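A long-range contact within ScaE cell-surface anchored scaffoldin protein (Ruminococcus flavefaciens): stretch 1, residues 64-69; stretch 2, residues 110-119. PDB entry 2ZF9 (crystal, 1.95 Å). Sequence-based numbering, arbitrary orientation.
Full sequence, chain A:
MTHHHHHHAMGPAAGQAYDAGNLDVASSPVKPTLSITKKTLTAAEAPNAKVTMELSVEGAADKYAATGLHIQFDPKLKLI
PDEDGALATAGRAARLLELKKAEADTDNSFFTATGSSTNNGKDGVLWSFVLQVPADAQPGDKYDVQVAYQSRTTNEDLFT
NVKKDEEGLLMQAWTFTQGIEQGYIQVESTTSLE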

# COMPACT_ATOMS: atom_id res chain seq x y z
N TYR A 64 1.93 4.83 15.08
CA TYR A 64 0.65 4.77 14.40
C TYR A 64 -0.17 3.57 14.83
O TYR A 64 0.34 2.65 15.51
CB TYR A 64 0.86 4.77 12.85
CG TYR A 64 1.32 3.40 12.33
CD1 TYR A 64 2.66 3.02 12.40
CD2 TYR A 64 0.40 2.50 11.79
CE1 TYR A 64 3.06 1.76 11.93
CE2 TYR A 64 0.80 1.23 11.33
CZ TYR A 64 2.13 0.87 11.42
OH TYR A 64 2.55 -0.36 10.99
N ALA A 65 -1.45 3.59 14.44
CA ALA A 65 -2.36 2.46 14.64
C ALA A 65 -3.49 2.41 13.61
O ALA A 65 -3.86 1.32 13.16
CB ALA A 65 -2.99 2.51 16.03
N ALA A 66 -4.11 3.57 13.34
CA ALA A 66 -5.32 3.63 12.51
C ALA A 66 -4.88 3.82 11.06
O ALA A 66 -4.27 4.84 10.73
CB ALA A 66 -6.17 4.79 12.93
N THR A 67 -5.18 2.84 10.19
CA THR A 67 -4.84 2.96 8.76
C THR A 67 -6.05 2.57 7.92
O THR A 67 -6.93 1.80 8.36
CB THR A 67 -3.63 2.07 8.30
OG1 THR A 67 -4.01 0.68 8.31
CG2 THR A 67 -2.40 2.28 9.19
N GLY A 68 -6.11 3.15 6.74
CA GLY A 68 -7.16 2.80 5.76
C GLY A 68 -6.42 3.02 4.45
O GLY A 68 -6.03 4.15 4.14
N LEU A 69 -6.16 1.94 3.73
CA LEU A 69 -5.27 2.04 2.57
C LEU A 69 -5.85 1.30 1.39
O LEU A 69 -6.08 0.08 1.48
CB LEU A 69 -3.88 1.54 2.91
CG LEU A 69 -3.13 2.32 4.00
CD1 LEU A 69 -1.88 1.54 4.39
CD2 LEU A 69 -2.71 3.72 3.51
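Stretch 2, residues 110-119: FFTATGSSTN

Stretch 2 runs beside stretch 1 as an antiparallel neighbour in a β-sheet. Residues 66-69 and 110-115 are extended, and the two strand axes make an angle of 179° between their N-to-C directions, approaching to 4.5 Å. As stretch 1 runs from Ala66 to Leu69, stretch 2 is read backwards from Gly115 to Thr112. Thr67 and Thr114 form a hydrogen-bonded pair with CA atoms 5.0 Å apart: Thr67 N donates to Thr114 O at 3.0 Å, and Thr114 N returns the bond to Thr67 O at 3.0 Å. Two residues on, the same ring recurs, with Leu69 N to Thr112 O at 2.8 Å and Thr112 N to Leu69 O at 2.9 Å. Between them lies the non-hydrogen-bonded pair of Gly68 and Ala113, where the CA atoms draw in to 4.3 Å. Here CA-H groups meet carbonyls: Gly68 CA lies 3.3 Å from Thr112 O, and Ala113 CA 3.2 Å from Thr67 O.

Before Thr67 the ladder gives way to looser contact. Ala65 O stands 3.5 Å from Gly115 N, but the angle is poor; that carbonyl instead accepts a hydrogen bond from Thr114 OG1 at 2.8 Å. A side chain thus takes over where the backbone pairing stops. Past the strands, Tyr64 O still comes within 3.4 Å of Asn119 CA, and Ala65 CB, pointing toward stretch 2, packs 3.5 Å from Thr118 O and 3.8 Å from Ser116 CB.

One face of the sheet carries Thr67, Leu69, Thr112 and Thr114. All three threonines adopt the p rotamer. Thr67 OG1 and Thr114 OG1 are hydrogen-bonded at 2.6 Å, directly across their backbone pair. Thr112 OG1 donates to Leu69 O at 3.0 Å, reinforcing the second pair, while Leu69 CB rests 3.5 Å from Thr112 OG1. A water bridges Thr67 and Thr112 on this face, its oxygen 2.7 Å from Thr67 OG1 and donating to Thr112 OG1 at 2.9 Å.

The opposite face, that of Gly68 and Ala113, is sparer. Phe111, its CA-to-CB bond sideways but its ring end nearer, brings CE1 to 3.6 Å from Gly68 CA and 3.5 Å from Leu69 N. An ideal CB on Gly68 would sit just 3.3 Å from Phe111 CE1, a tight fit, so the bare glycine leaves space for the ring. The rule is compact: polar threonines tie one face together, while a glycine admits an aromatic ring on the other.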

# COMPACT_ATOMS: atom_id res chain seq x y z
N PHE A 110 -8.34 -3.08 -3.88
CA PHE A 110 -8.90 -3.57 -2.62
C PHE A 110 -8.56 -2.60 -1.48
O PHE A 110 -7.72 -1.71 -1.61
CB PHE A 110 -8.45 -5.04 -2.32
CG PHE A 110 -6.96 -5.21 -2.11
CD1 PHE A 110 -6.09 -5.37 -3.21
CD2 PHE A 110 -6.42 -5.22 -0.82
CE1 PHE A 110 -4.72 -5.53 -3.05
CE2 PHE A 110 -5.02 -5.40 -0.63
CZ PHE A 110 -4.16 -5.56 -1.73
N PHE A 111 -9.25 -2.76 -0.38
CA PHE A 111 -9.12 -1.85 0.74
C PHE A 111 -8.61 -2.61 1.94
O PHE A 111 -9.05 -3.75 2.21
CB PHE A 111 -10.48 -1.20 1.06
CG PHE A 111 -10.46 -0.31 2.29
CD1 PHE A 111 -9.67 0.85 2.32
CD2 PHE A 111 -11.26 -0.61 3.38
CE1 PHE A 111 -9.66 1.70 3.45
CE2 PHE A 111 -11.28 0.21 4.51
CZ PHE A 111 -10.51 1.37 4.56
N THR A 112 -7.67 -2.00 2.65
CA THR A 112 -7.15 -2.58 3.90
C THR A 112 -7.34 -1.57 5.02
O THR A 112 -7.28 -0.37 4.77
CB THR A 112 -5.65 -2.92 3.79
OG1 THR A 112 -4.90 -1.70 3.56
CG2 THR A 112 -5.39 -3.99 2.67
N ALA A 113 -7.53 -2.05 6.25
CA ALA A 113 -7.74 -1.13 7.40
C ALA A 113 -7.17 -1.79 8.65
O ALA A 113 -7.17 -3.01 8.77
CB ALA A 113 -9.26 -0.80 7.63
N THR A 114 -6.59 -0.97 9.52
CA THR A 114 -6.06 -1.45 10.81
C THR A 114 -6.49 -0.46 11.87
O THR A 114 -6.80 0.71 11.59
CB THR A 114 -4.51 -1.55 10.85
OG1 THR A 114 -3.94 -0.23 10.79
CG2 THR A 114 -3.93 -2.45 9.73
N GLY A 115 -6.50 -0.94 13.10
CA GLY A 115 -6.81 -0.09 14.25
C GLY A 115 -6.20 -0.73 15.47
O GLY A 115 -5.82 -1.89 15.43
N SER A 116 -6.13 0.03 16.57
CA SER A 116 -5.62 -0.50 17.82
C SER A 116 -5.92 0.50 18.94
O SER A 116 -6.31 1.67 18.67
CB SER A 116 -4.11 -0.70 17.73
OG SER A 116 -3.72 -1.73 18.60
N SER A 117 -5.74 0.07 20.18
CA SER A 117 -6.05 0.93 21.34
C SER A 117 -4.83 1.75 21.75
O SER A 117 -4.97 2.70 22.49
CB SER A 117 -6.55 0.09 22.53
OG SER A 117 -5.59 -0.89 22.90
N THR A 118 -3.65 1.38 21.26
CA THR A 118 -2.41 2.14 21.49
C THR A 118 -1.63 2.18 20.15
O THR A 118 -1.95 1.45 19.23
CB THR A 118 -1.46 1.48 22.53
OG1 THR A 118 -1.06 0.18 22.04
CG2 THR A 118 -2.14 1.30 23.90
N ASN A 119 -0.59 3.02 20.08
CA ASN A 119 0.18 3.17 18.85
C ASN A 119 1.22 2.06 18.73
O ASN A 119 2.42 2.30 18.84
CB ASN A 119 0.82 4.56 18.77
CG ASN A 119 -0.20 5.66 18.69
OD1 ASN A 119 -1.18 5.53 17.95
ND2 ASN A 119 0.00 6.75 19.45
O HOH W 1 -4.13 -1.06 6.31